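Local coordinates for protein transcriptional repressor, TetR family (Thermus thermophilus, PDB 3ANP) that represses transcription of genes for fatty acid degradation and binds lauroyl-CoA, probably contacting DNA through a helix-turn-helix, at residues R10-F15 and T45-Y50; Y52-L58 and R118-A122; L65-R69 and L126-L131; F108-L112 and Y162-L167. Numbering follows the deposited sequence.

Contact 1 (R10-F15 and T45-Y50)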
# COMPACT_ATOMS: atom_id res chain seq x y z
N ARG A 10 23.15 26.08 -6.90
CA ARG A 10 22.86 26.16 -5.48
C ARG A 10 21.95 25.01 -5.04
O ARG A 10 22.17 24.42 -3.98
CB ARG A 10 22.23 27.50 -5.14
CG ARG A 10 21.75 27.59 -3.71
CD ARG A 10 21.45 29.02 -3.32
NE ARG A 10 22.67 29.72 -2.94
CZ ARG A 10 22.69 30.90 -2.33
NH1 ARG A 10 21.56 31.52 -2.01
NH2 ARG A 10 23.86 31.45 -2.00
N ARG A 11 20.93 24.69 -5.84
CA ARG A 11 20.03 23.60 -5.47
C ARG A 11 20.80 22.28 -5.42
O ARG A 11 20.62 21.48 -4.49
CB ARG A 11 18.87 23.46 -6.46
CG ARG A 11 17.93 22.29 -6.14
CD ARG A 11 16.79 22.22 -7.14
NE ARG A 11 15.93 23.39 -7.00
CZ ARG A 11 15.02 23.53 -6.04
NH1 ARG A 11 14.85 22.57 -5.14
NH2 ARG A 11 14.31 24.64 -5.96
N GLU A 12 21.67 22.05 -6.40
CA GLU A 12 22.42 20.79 -6.41
C GLU A 12 23.39 20.68 -5.24
O GLU A 12 23.58 19.60 -4.69
CB GLU A 12 23.16 20.61 -7.75
CG GLU A 12 23.58 19.16 -8.03
CD GLU A 12 25.04 18.87 -7.70
OE1 GLU A 12 25.44 17.67 -7.75
OE2 GLU A 12 25.80 19.82 -7.40
N ARG A 13 23.99 21.79 -4.83
CA ARG A 13 24.92 21.75 -3.71
C ARG A 13 24.16 21.45 -2.41
O ARG A 13 24.62 20.67 -1.57
CB ARG A 13 25.68 23.08 -3.59
CG ARG A 13 26.86 22.99 -2.63
CD ARG A 13 27.68 24.27 -2.60
NE ARG A 13 26.99 25.38 -1.95
CZ ARG A 13 26.52 26.46 -2.59
NH1 ARG A 13 26.67 26.57 -3.90
NH2 ARG A 13 25.93 27.43 -1.90
N ILE A 14 23.01 22.07 -2.23
CA ILE A 14 22.20 21.82 -1.04
C ILE A 14 21.80 20.33 -1.06
O ILE A 14 21.91 19.64 -0.06
CB ILE A 14 20.93 22.71 -1.04
CG1 ILE A 14 21.33 24.18 -0.80
CG2 ILE A 14 19.94 22.22 0.04
CD1 ILE A 14 20.23 25.19 -1.10
N PHE A 15 21.34 19.86 -2.22
CA PHE A 15 20.95 18.46 -2.36
C PHE A 15 22.11 17.53 -1.96
O PHE A 15 21.94 16.60 -1.14
CB PHE A 15 20.52 18.18 -3.80
CG PHE A 15 20.22 16.73 -4.07
CD1 PHE A 15 21.18 15.91 -4.67
CD2 PHE A 15 19.01 16.17 -3.68
CE1 PHE A 15 20.92 14.55 -4.88
CE2 PHE A 15 18.74 14.82 -3.89
CZ PHE A 15 19.71 14.01 -4.49
N THR A 45 17.32 29.85 3.45
CA THR A 45 17.57 29.52 2.05
C THR A 45 17.35 28.02 1.79
O THR A 45 16.83 27.63 0.75
CB THR A 45 19.01 29.92 1.64
OG1 THR A 45 19.10 31.35 1.65
CG2 THR A 45 19.37 29.40 0.25
N PHE A 46 17.73 27.19 2.75
CA PHE A 46 17.51 25.76 2.60
C PHE A 46 16.02 25.51 2.39
O PHE A 46 15.64 24.75 1.50
CB PHE A 46 17.95 24.99 3.84
CG PHE A 46 17.40 23.59 3.88
CD1 PHE A 46 17.97 22.59 3.08
CD2 PHE A 46 16.25 23.30 4.61
CE1 PHE A 46 17.39 21.32 3.02
CE2 PHE A 46 15.66 22.04 4.55
CZ PHE A 46 16.23 21.04 3.75
N PHE A 47 15.17 26.14 3.20
CA PHE A 47 13.73 25.93 3.06
C PHE A 47 13.15 26.50 1.78
O PHE A 47 12.11 26.03 1.30
CB PHE A 47 12.98 26.48 4.29
CG PHE A 47 13.09 25.59 5.49
CD1 PHE A 47 12.62 24.27 5.44
CD2 PHE A 47 13.70 26.05 6.66
CE1 PHE A 47 12.76 23.42 6.54
CE2 PHE A 47 13.85 25.20 7.77
CZ PHE A 47 13.38 23.89 7.71
N ASN A 48 13.81 27.50 1.21
CA ASN A 48 13.33 28.07 -0.04
C ASN A 48 13.49 27.04 -1.14
O ASN A 48 12.67 26.96 -2.05
CB ASN A 48 14.10 29.35 -0.41
CG ASN A 48 13.73 30.52 0.47
OD1 ASN A 48 12.59 30.64 0.89
ND2 ASN A 48 14.69 31.40 0.72
N TYR A 49 14.54 26.23 -1.04
CA TYR A 49 14.79 25.20 -2.06
C TYR A 49 14.07 23.88 -1.77
O TYR A 49 13.59 23.23 -2.70
CB TYR A 49 16.30 24.96 -2.18
CG TYR A 49 16.99 26.05 -2.99
CD1 TYR A 49 17.19 25.90 -4.36
CD2 TYR A 49 17.36 27.26 -2.39
CE1 TYR A 49 17.75 26.92 -5.13
CE2 TYR A 49 17.93 28.29 -3.14
CZ TYR A 49 18.12 28.11 -4.51
OH TYR A 49 18.68 29.10 -5.27
N TYR A 50 14.00 23.52 -0.49
CA TYR A 50 13.35 22.29 -0.01
C TYR A 50 12.51 22.67 1.22
O TYR A 50 13.03 22.76 2.32
CB TYR A 50 14.43 21.26 0.37
CG TYR A 50 15.18 20.72 -0.84
CD1 TYR A 50 14.59 19.79 -1.70
CD2 TYR A 50 16.47 21.17 -1.15
CE1 TYR A 50 15.24 19.32 -2.83
CE2 TYR A 50 17.14 20.70 -2.28
CZ TYR A 50 16.52 19.78 -3.12
OH TYR A 50 17.14 19.34 -4.27
O HOH W 1 11.64 25.43 -4.51
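This is a steep helix-to-helix packing contact in the N-terminal DNA-binding part of the chain, where helix 3-25 meets the C-terminal end of helix 43-49. The axes of the two short helical segments run at 103° and come no closer than 10.5 Å, so a few side chains around the crossing carry most of the 484 Å² buried. I14 is the apolar centre. Its CG2 lies 3.6 Å from F46 CD1, at the ring edge, and 3.8 Å from Y50 CD2, while its CD1 reaches Y49 CD2 at 3.8 Å. Residues 45-50 belong to the predicted helix-turn-helix, 31-50, whose second helix is the recognition helix in TetR-family repressors; I14 also touches A39 of helix 32-39, so the first helix packs on both helices of the motif. The one direct hydrogen bond across the segments closes the C-terminal end of helix 43-49: R11 NH1 donates to Y49 O at 2.8 Å with an N-H...O angle of 153°. Water 1 adds a bridge, accepting from R11 NH2 (3.1 Å) and donating to N48 O (3.1 Å). One face of the R11 guanidinium is covered by Y49, with NH2 3.5 Å from CD1. Y50, the first residue to leave helical angles, brings its OH within 3.6 Å of F15 CB and hydrogen-bonds D59 with that hydroxyl.

Contact 2 (Y52-L58 and R118-A122). With DCC (dodecyl-coa), chain E.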
# COMPACT_ATOMS: atom_id res chain seq x y z
N TYR A 52 10.54 21.09 3.04
CA TYR A 52 10.56 20.10 4.12
C TYR A 52 11.64 19.09 3.75
O TYR A 52 11.92 18.90 2.57
CB TYR A 52 9.17 19.44 4.30
CG TYR A 52 8.46 19.02 3.03
CD1 TYR A 52 8.56 17.71 2.55
CD2 TYR A 52 7.69 19.93 2.31
CE1 TYR A 52 7.90 17.31 1.37
CE2 TYR A 52 7.05 19.56 1.14
CZ TYR A 52 7.15 18.25 0.67
OH TYR A 52 6.52 17.90 -0.49
N LYS A 53 12.27 18.48 4.76
CA LYS A 53 13.37 17.53 4.53
C LYS A 53 13.07 16.41 3.54
O LYS A 53 13.96 16.00 2.77
CB LYS A 53 13.84 16.93 5.86
CG LYS A 53 14.65 17.87 6.77
CD LYS A 53 14.79 17.30 8.19
CE LYS A 53 15.34 15.87 8.19
NZ LYS A 53 15.34 15.27 9.57
N GLU A 54 11.84 15.90 3.54
CA GLU A 54 11.47 14.81 2.64
C GLU A 54 11.52 15.20 1.16
O GLU A 54 11.63 14.34 0.28
CB GLU A 54 10.06 14.29 2.96
CG GLU A 54 9.95 13.51 4.25
CD GLU A 54 10.01 14.38 5.49
OE1 GLU A 54 9.90 15.62 5.38
OE2 GLU A 54 10.18 13.81 6.59
N ALA A 55 11.41 16.49 0.89
CA ALA A 55 11.46 16.94 -0.49
C ALA A 55 12.83 16.58 -1.07
O ALA A 55 12.97 16.37 -2.27
CB ALA A 55 11.19 18.47 -0.58
N VAL A 56 13.86 16.52 -0.22
CA VAL A 56 15.19 16.14 -0.71
C VAL A 56 15.13 14.67 -1.15
O VAL A 56 15.59 14.32 -2.24
CB VAL A 56 16.29 16.29 0.39
CG1 VAL A 56 17.61 15.73 -0.13
CG2 VAL A 56 16.48 17.77 0.77
N LEU A 57 14.56 13.82 -0.30
CA LEU A 57 14.45 12.40 -0.63
C LEU A 57 13.62 12.17 -1.89
O LEU A 57 13.92 11.28 -2.69
CB LEU A 57 13.85 11.63 0.55
CG LEU A 57 14.59 11.72 1.88
CD1 LEU A 57 13.77 11.01 2.96
CD2 LEU A 57 16.00 11.10 1.77
N LEU A 58 12.58 12.98 -2.10
CA LEU A 58 11.77 12.82 -3.30
C LEU A 58 12.61 13.10 -4.53
O LEU A 58 12.48 12.43 -5.54
CB LEU A 58 10.56 13.74 -3.28
CG LEU A 58 9.53 13.39 -2.21
CD1 LEU A 58 8.40 14.40 -2.29
CD2 LEU A 58 9.00 11.96 -2.40
N ARG A 118 1.02 17.28 -0.01
CA ARG A 118 2.31 16.61 0.06
C ARG A 118 2.25 15.18 -0.45
O ARG A 118 3.21 14.71 -1.07
CB ARG A 118 2.86 16.66 1.49
CG ARG A 118 3.62 17.95 1.73
CD ARG A 118 4.15 18.12 3.13
NE ARG A 118 5.07 17.07 3.56
CZ ARG A 118 5.88 17.21 4.60
NH1 ARG A 118 5.89 18.35 5.28
NH2 ARG A 118 6.64 16.20 4.99
N ALA A 119 1.14 14.48 -0.19
CA ALA A 119 1.00 13.11 -0.68
C ALA A 119 0.99 13.14 -2.19
O ALA A 119 1.62 12.30 -2.84
CB ALA A 119 -0.30 12.46 -0.17
N ARG A 120 0.28 14.11 -2.75
CA ARG A 120 0.19 14.26 -4.20
C ARG A 120 1.56 14.60 -4.78
O ARG A 120 1.93 14.11 -5.84
CB ARG A 120 -0.79 15.38 -4.57
CG ARG A 120 -1.05 15.45 -6.05
CD ARG A 120 -1.98 16.60 -6.41
NE ARG A 120 -2.36 16.55 -7.82
CZ ARG A 120 -3.23 15.68 -8.34
NH1 ARG A 120 -3.82 14.79 -7.56
NH2 ARG A 120 -3.49 15.70 -9.63
N ALA A 121 2.30 15.45 -4.09
CA ALA A 121 3.65 15.82 -4.54
C ALA A 121 4.54 14.57 -4.59
O ALA A 121 5.30 14.38 -5.53
CB ALA A 121 4.25 16.85 -3.58
N ALA A 122 4.45 13.74 -3.56
CA ALA A 122 5.27 12.53 -3.51
C ALA A 122 4.88 11.62 -4.67
O ALA A 122 5.73 11.10 -5.39
CB ALA A 122 5.07 11.81 -2.19
C2 DCC E . -7.97 15.53 -15.86
C4 DCC E . -7.55 13.26 -15.91
C5 DCC E . -6.36 13.49 -16.58
C6 DCC E . -6.02 14.81 -16.87
C8 DCC E . -6.58 11.38 -16.29
C10 DCC E . 10.74 4.32 -6.67
C11 DCC E . 12.09 4.58 -6.00
C12 DCC E . 13.25 4.31 -6.97
N9 DCC E . -7.66 11.94 -15.75
N7 DCC E . -5.79 12.32 -16.80
N3 DCC E . -8.33 14.29 -15.57
N1 DCC E . -6.85 15.79 -16.50
N6 DCC E . -4.89 15.08 -17.51
C1' DCC E . -8.78 11.23 -15.10
C2' DCC E . -8.37 9.82 -14.67
O2' DCC E . -8.29 8.97 -15.82
C3' DCC E . -9.62 9.47 -13.86
O3' DCC E . -10.68 9.11 -14.74
C4' DCC E . -9.94 10.81 -13.18
O4' DCC E . -9.11 11.79 -13.82
C5' DCC E . -9.60 10.69 -11.70
O5' DCC E . -8.24 10.29 -11.53
P1 DCC E . -7.72 9.69 -10.13
O11 DCC E . -8.69 8.69 -9.63
O12 DCC E . -6.31 9.29 -10.30
O6 DCC E . -7.77 10.96 -9.14
P2 DCC E . -6.53 11.97 -9.01
O21 DCC E . -7.32 13.17 -8.62
O22 DCC E . -5.94 11.74 -10.34
O7 DCC E . -5.90 11.19 -7.75
CPA DCC E . -4.90 10.18 -7.91
CPB DCC E . -3.75 10.43 -6.94
CP8 DCC E . -4.32 10.74 -5.55
CP7 DCC E . -2.91 11.62 -7.43
CP9 DCC E . -2.87 9.19 -6.86
OP3 DCC E . -5.01 9.60 -5.03
CP6 DCC E . -3.20 11.15 -4.59
OP2 DCC E . -2.83 12.32 -4.53
NP2 DCC E . -2.68 10.17 -3.86
CP5 DCC E . -1.60 10.42 -2.90
CP4 DCC E . -0.75 9.16 -2.73
CP3 DCC E . -1.58 7.99 -2.21
OP1 DCC E . -2.65 7.69 -2.74
NP1 DCC E . -1.07 7.34 -1.17
CP2 DCC E . -1.77 6.20 -0.55
CP1 DCC E . -1.68 4.98 -1.46
S DCC E . 0.00 4.28 -1.57
P3 DCC E . -11.63 7.87 -14.35
O31 DCC E . -11.25 6.62 -15.04
O32 DCC E . -11.55 7.73 -12.75
O33 DCC E . -13.13 8.34 -14.70
CA1 DCC E . 0.65 5.06 -3.00
CA2 DCC E . 1.90 4.48 -3.66
OA1 DCC E . 0.11 6.07 -3.45
CA3 DCC E . 2.06 5.01 -5.09
CA4 DCC E . 3.25 4.38 -5.81
CA5 DCC E . 4.58 4.68 -5.12
CA6 DCC E . 5.74 4.22 -6.01
CA7 DCC E . 7.09 4.59 -5.39
CA8 DCC E . 8.24 4.25 -6.34
CA9 DCC E . 9.59 4.55 -5.69
O HOH W 2 5.73 15.48 -0.55
O HOH W 3 8.27 17.09 7.48
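The junction between the DNA-binding part and the ligand-binding part of this TetR-family repressor includes this contact, in which the start of helix 54-77 faces helix 116-125, a helix that lines the dodecyl-CoA pocket. The two helical segments run at 23° with axes 11.2 Å apart, so side chains span most of the gap. The main one is R118, whose guanidinium lies flat on the Y52 ring: centres are 3.7 Å apart, planes are inclined by 7°, and CZ sits 3.6 Å from the ring centroid, a cation-pi stack. R118 CD continues along the same face, 3.9 Å from the Y52 centroid, as a CH-pi contact. The charge is shared between two acids, with a salt bridge from R118 NH2 to E54 OE1 at 3.3 Å and another from R118 NE to E110. Nearer the core, L58 meets A122, CD2 to CB at 3.9 Å, where their CA atoms come within 6.5 Å. A119 CB lies 3.6 Å from DCC CP5, and R120 NH1 3.3 Å from DCC CP7, so the same short helix meets the ligand on one side and residues 52-58 on another. Water 3 donates to E54 OE1 (3.0 Å) and accepts from R118 NH2 (3.1 Å), and water 2 accepts from Y52 OH at 2.5 Å while donating to R118 O at 2.7 Å.

Contact 3 (L65-R69 and L126-L131)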
# COMPACT_ATOMS: atom_id res chain seq x y z
N LEU A 65 14.16 6.70 -10.18
CA LEU A 65 13.14 6.26 -11.12
C LEU A 65 13.50 6.63 -12.57
O LEU A 65 13.24 5.87 -13.49
CB LEU A 65 11.78 6.86 -10.75
CG LEU A 65 10.63 6.44 -11.69
CD1 LEU A 65 10.42 4.93 -11.58
CD2 LEU A 65 9.34 7.18 -11.33
N ALA A 66 14.09 7.81 -12.77
CA ALA A 66 14.47 8.23 -14.13
C ALA A 66 15.51 7.27 -14.69
O ALA A 66 15.51 6.97 -15.90
CB ALA A 66 15.00 9.69 -14.14
N GLY A 67 16.42 6.81 -13.84
CA GLY A 67 17.42 5.86 -14.31
C GLY A 67 16.73 4.56 -14.71
O GLY A 67 17.05 3.95 -15.74
N LEU A 68 15.78 4.13 -13.89
CA LEU A 68 15.03 2.91 -14.18
C LEU A 68 14.23 3.06 -15.48
O LEU A 68 14.06 2.10 -16.21
CB LEU A 68 14.09 2.57 -13.01
CG LEU A 68 14.77 2.07 -11.72
CD1 LEU A 68 13.73 1.93 -10.60
CD2 LEU A 68 15.43 0.73 -11.97
N ARG A 69 13.73 4.27 -15.75
CA ARG A 69 12.97 4.52 -16.97
C ARG A 69 13.88 4.34 -18.20
O ARG A 69 13.49 3.73 -19.20
CB ARG A 69 12.36 5.93 -16.96
CG ARG A 69 11.59 6.30 -18.22
CD ARG A 69 11.02 7.73 -18.15
NE ARG A 69 10.07 7.92 -17.06
CZ ARG A 69 10.26 8.73 -16.02
NH1 ARG A 69 11.38 9.44 -15.92
NH2 ARG A 69 9.33 8.84 -15.07
N LEU A 126 7.27 10.30 -8.04
CA LEU A 126 7.64 8.89 -8.14
C LEU A 126 6.61 8.08 -8.96
O LEU A 126 6.08 7.07 -8.48
CB LEU A 126 7.73 8.30 -6.72
CG LEU A 126 8.58 9.07 -5.69
CD1 LEU A 126 8.27 8.60 -4.26
CD2 LEU A 126 10.07 8.84 -6.02
N PRO A 127 6.35 8.49 -10.21
CA PRO A 127 5.38 7.81 -11.07
C PRO A 127 5.79 6.43 -11.62
O PRO A 127 5.92 6.24 -12.82
CB PRO A 127 5.14 8.83 -12.17
CG PRO A 127 6.54 9.38 -12.36
CD PRO A 127 6.98 9.62 -10.92
N LEU A 128 5.95 5.47 -10.73
CA LEU A 128 6.32 4.11 -11.13
C LEU A 128 5.17 3.46 -11.92
O LEU A 128 5.41 2.70 -12.86
CB LEU A 128 6.63 3.27 -9.89
CG LEU A 128 6.93 1.79 -10.11
CD1 LEU A 128 8.11 1.64 -11.10
CD2 LEU A 128 7.24 1.13 -8.75
N GLY A 129 3.94 3.75 -11.52
CA GLY A 129 2.79 3.19 -12.22
C GLY A 129 2.84 3.42 -13.72
O GLY A 129 2.58 2.51 -14.52
N ASP A 130 3.17 4.65 -14.12
CA ASP A 130 3.25 5.00 -15.53
C ASP A 130 4.41 4.30 -16.24
O ASP A 130 4.30 3.95 -17.41
CB ASP A 130 3.34 6.53 -15.70
CG ASP A 130 2.06 7.24 -15.30
OD1 ASP A 130 0.98 6.61 -15.29
OD2 ASP A 130 2.13 8.45 -15.00
N LEU A 131 5.54 4.10 -15.55
CA LEU A 131 6.66 3.38 -16.17
C LEU A 131 6.20 1.92 -16.44
O LEU A 131 6.47 1.34 -17.51
CB LEU A 131 7.89 3.38 -15.23
CG LEU A 131 9.08 2.52 -15.69
CD1 LEU A 131 9.43 2.86 -17.14
CD2 LEU A 131 10.30 2.77 -14.79
O HOH W 4 6.70 7.57 -15.17
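L126, the first residue to leave helical angles after helix 116-125, points its CA-to-CB bond away from residues 65-69 and offers backbone instead: its C atom lies 3.7 Å from L65 CD2. P127 follows at the centre of an inverse gamma turn, supported by the 2.8 Å hydrogen bond from L128 N to L126 O, and occupies the N-cap position of helix 128-142. Its ring packs on L65, CD to CD2 at 3.4 Å, and its carbonyl is tied to R69 through water 4, which donates to P127 O (2.8 Å) and accepts from R69 NH2 (2.9 Å). L128 brings CD1 to 4.0 Å from L65 CD1. One helical turn beyond P127, L131 points toward helix 54-77 and sets CD2 3.9 Å from L65 CD1 and 4.2 Å from L68 CB. Helix 54-77 thus packs on the turn and the start of helix 128-142 within the all-helical C-terminal ligand-binding domain of a TetR-family protein, where L126 and L128 also touch the bound dodecyl-CoA.

Contact 4 (F108-L112 and Y162-L167). With DCC (dodecyl-coa), chain E.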
# COMPACT_ATOMS: atom_id res chain seq x y z
N PHE A 108 9.13 6.73 1.62
CA PHE A 108 7.88 5.99 1.42
C PHE A 108 6.75 6.54 2.31
O PHE A 108 5.60 6.59 1.88
CB PHE A 108 8.05 4.49 1.72
CG PHE A 108 8.93 3.74 0.74
CD1 PHE A 108 9.00 4.11 -0.61
CD2 PHE A 108 9.66 2.63 1.17
CE1 PHE A 108 9.77 3.37 -1.53
CE2 PHE A 108 10.43 1.88 0.26
CZ PHE A 108 10.48 2.26 -1.08
N TYR A 109 7.06 6.93 3.53
CA TYR A 109 6.02 7.46 4.41
C TYR A 109 5.41 8.75 3.87
O TYR A 109 4.26 9.06 4.14
CB TYR A 109 6.56 7.71 5.83
CG TYR A 109 6.67 6.44 6.63
CD1 TYR A 109 5.54 5.68 6.94
CD2 TYR A 109 7.91 5.98 7.06
CE1 TYR A 109 5.65 4.49 7.66
CE2 TYR A 109 8.03 4.80 7.77
CZ TYR A 109 6.90 4.06 8.07
OH TYR A 109 7.04 2.89 8.80
N GLU A 110 6.19 9.49 3.09
CA GLU A 110 5.71 10.74 2.51
C GLU A 110 4.53 10.50 1.56
O GLU A 110 3.68 11.36 1.39
CB GLU A 110 6.87 11.46 1.81
CG GLU A 110 6.60 12.87 1.35
CD GLU A 110 6.25 13.86 2.46
OE1 GLU A 110 6.48 13.57 3.66
OE2 GLU A 110 5.75 14.94 2.12
N LEU A 111 4.46 9.31 0.96
CA LEU A 111 3.35 8.98 0.08
C LEU A 111 2.08 8.77 0.92
O LEU A 111 0.99 8.67 0.38
CB LEU A 111 3.66 7.71 -0.73
CG LEU A 111 4.67 7.97 -1.84
CD1 LEU A 111 5.47 6.72 -2.16
CD2 LEU A 111 3.91 8.48 -3.07
N LEU A 112 2.25 8.71 2.24
CA LEU A 112 1.12 8.51 3.14
C LEU A 112 0.90 9.75 4.01
O LEU A 112 0.17 9.71 5.00
CB LEU A 112 1.36 7.30 4.05
CG LEU A 112 1.66 5.95 3.40
CD1 LEU A 112 2.02 4.93 4.46
CD2 LEU A 112 0.46 5.48 2.59
N TYR A 162 4.03 -2.77 -5.13
CA TYR A 162 5.47 -2.65 -4.89
C TYR A 162 5.66 -1.77 -3.66
O TYR A 162 6.44 -2.08 -2.75
CB TYR A 162 6.20 -1.97 -6.08
CG TYR A 162 7.50 -1.32 -5.63
CD1 TYR A 162 8.61 -2.10 -5.27
CD2 TYR A 162 7.59 0.06 -5.45
CE1 TYR A 162 9.77 -1.50 -4.73
CE2 TYR A 162 8.73 0.66 -4.91
CZ TYR A 162 9.82 -0.12 -4.55
OH TYR A 162 10.92 0.47 -3.97
N PHE A 163 4.94 -0.65 -3.65
CA PHE A 163 5.03 0.29 -2.53
C PHE A 163 4.74 -0.34 -1.17
O PHE A 163 5.55 -0.21 -0.24
CB PHE A 163 4.08 1.48 -2.75
CG PHE A 163 3.93 2.35 -1.53
CD1 PHE A 163 4.94 3.23 -1.15
CD2 PHE A 163 2.81 2.24 -0.73
CE1 PHE A 163 4.82 3.98 0.02
CE2 PHE A 163 2.69 2.99 0.44
CZ PHE A 163 3.69 3.85 0.81
N LEU A 164 3.60 -1.02 -1.03
CA LEU A 164 3.26 -1.61 0.26
C LEU A 164 4.24 -2.71 0.65
O LEU A 164 4.62 -2.82 1.82
CB LEU A 164 1.83 -2.17 0.25
CG LEU A 164 1.27 -2.63 1.60
CD1 LEU A 164 1.26 -1.48 2.62
CD2 LEU A 164 -0.15 -3.14 1.39
N SER A 165 4.65 -3.53 -0.32
CA SER A 165 5.62 -4.60 -0.02
C SER A 165 6.97 -4.04 0.42
O SER A 165 7.58 -4.55 1.37
CB SER A 165 5.83 -5.50 -1.25
OG SER A 165 4.68 -6.30 -1.51
N ALA A 166 7.44 -3.01 -0.27
CA ALA A 166 8.73 -2.40 0.02
C ALA A 166 8.73 -1.69 1.37
O ALA A 166 9.68 -1.78 2.15
CB ALA A 166 9.10 -1.41 -1.09
N LEU A 167 7.64 -0.99 1.64
CA LEU A 167 7.49 -0.28 2.90
C LEU A 167 7.46 -1.25 4.08
O LEU A 167 8.16 -1.06 5.07
CB LEU A 167 6.21 0.57 2.87
CG LEU A 167 5.80 1.25 4.18
CD1 LEU A 167 7.00 1.93 4.80
CD2 LEU A 167 4.68 2.26 3.89
C2 DCC E . -7.97 15.53 -15.86
C4 DCC E . -7.55 13.26 -15.91
C5 DCC E . -6.36 13.49 -16.58
C6 DCC E . -6.02 14.81 -16.87
C8 DCC E . -6.58 11.38 -16.29
C10 DCC E . 10.74 4.32 -6.67
C11 DCC E . 12.09 4.58 -6.00
C12 DCC E . 13.25 4.31 -6.97
N9 DCC E . -7.66 11.94 -15.75
N7 DCC E . -5.79 12.32 -16.80
N3 DCC E . -8.33 14.29 -15.57
N1 DCC E . -6.85 15.79 -16.50
N6 DCC E . -4.89 15.08 -17.51
C1' DCC E . -8.78 11.23 -15.10
C2' DCC E . -8.37 9.82 -14.67
O2' DCC E . -8.29 8.97 -15.82
C3' DCC E . -9.62 9.47 -13.86
O3' DCC E . -10.68 9.11 -14.74
C4' DCC E . -9.94 10.81 -13.18
O4' DCC E . -9.11 11.79 -13.82
C5' DCC E . -9.60 10.69 -11.70
O5' DCC E . -8.24 10.29 -11.53
P1 DCC E . -7.72 9.69 -10.13
O11 DCC E . -8.69 8.69 -9.63
O12 DCC E . -6.31 9.29 -10.30
O6 DCC E . -7.77 10.96 -9.14
P2 DCC E . -6.53 11.97 -9.01
O21 DCC E . -7.32 13.17 -8.62
O22 DCC E . -5.94 11.74 -10.34
O7 DCC E . -5.90 11.19 -7.75
CPA DCC E . -4.90 10.18 -7.91
CPB DCC E . -3.75 10.43 -6.94
CP8 DCC E . -4.32 10.74 -5.55
CP7 DCC E . -2.91 11.62 -7.43
CP9 DCC E . -2.87 9.19 -6.86
OP3 DCC E . -5.01 9.60 -5.03
CP6 DCC E . -3.20 11.15 -4.59
OP2 DCC E . -2.83 12.32 -4.53
NP2 DCC E . -2.68 10.17 -3.86
CP5 DCC E . -1.60 10.42 -2.90
CP4 DCC E . -0.75 9.16 -2.73
CP3 DCC E . -1.58 7.99 -2.21
OP1 DCC E . -2.65 7.69 -2.74
NP1 DCC E . -1.07 7.34 -1.17
CP2 DCC E . -1.77 6.20 -0.55
CP1 DCC E . -1.68 4.98 -1.46
S DCC E . 0.00 4.28 -1.57
P3 DCC E . -11.63 7.87 -14.35
O31 DCC E . -11.25 6.62 -15.04
O32 DCC E . -11.55 7.73 -12.75
O33 DCC E . -13.13 8.34 -14.70
CA1 DCC E . 0.65 5.06 -3.00
CA2 DCC E . 1.90 4.48 -3.66
OA1 DCC E . 0.11 6.07 -3.45
CA3 DCC E . 2.06 5.01 -5.09
CA4 DCC E . 3.25 4.38 -5.81
CA5 DCC E . 4.58 4.68 -5.12
CA6 DCC E . 5.74 4.22 -6.01
CA7 DCC E . 7.09 4.59 -5.39
CA8 DCC E . 8.24 4.25 -6.34
CA9 DCC E . 9.59 4.55 -5.69
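F108 is the principal bump of this interface: its side chain is a knob in a hole formed by Y162, F163, A166 and L167, and 108 Å² of the residue is covered. F108 CZ lies 3.4 Å from Y162 OH, F108 CE2 3.8 Å from A166 CB and F108 CD2 4.0 Å from L167 CA; the Y162 hydroxyl is hydrogen-bonded to T97, so its approach to F108 is packing. F163 turns its edge to the F108 face in an offset edge-to-face pair, centroids 5.9 Å apart and planes at 89°. F163 is in turn a wedge, reaching into the hollow beside F108, L111 and L112: its CE1 lies 3.6 Å from L111 CD1 and its CZ 3.9 Å from L112 CG. L167 fills the next space, CD2 3.8 Å from L112 CD1, while its CD1 sits over the Y109 ring, 4.2 Å from the centroid, as a CH-pi contact. This packing shapes the acyl-CoA pocket. DCC CA2 lies over one face of F163. F163 CD2 is 3.6 Å from DCC S. Y162 CE2 is 3.9 Å from DCC CA8; DCC NP1 donates a 2.9 Å hydrogen bond to L111 O. Helix 101-110 is held against helix 151-172, L111 touches A122 of helix 116-125, Y162 packs on L182 of helix 178-191, and Y109, L112 and L167 meet L112 of the second subunit.

How the contacts relate
From the N terminus, contact 1 closes first, folding helix 43-49 back onto helix 3-25 around the predicted helix-turn-helix. It is in series with the other three, but touches contact 2 where F15 and Y50 pack on V56. Contacts 2, 3 and 4 mutually cross, because their first segments, 52-58, 65-69 and 108-112, all precede their second segments, 118-122, 126-131 and 162-167, in the same order. Contacts 2 and 3 share helix 54-77 and meet at L58 and L126; contacts 2 and 4 are joined by the R118-E110 salt bridge; contacts 3 and 4 meet at L128 and Y162. The DNA-binding helices thus connect through helix 54-77 to the acyl-CoA pocket.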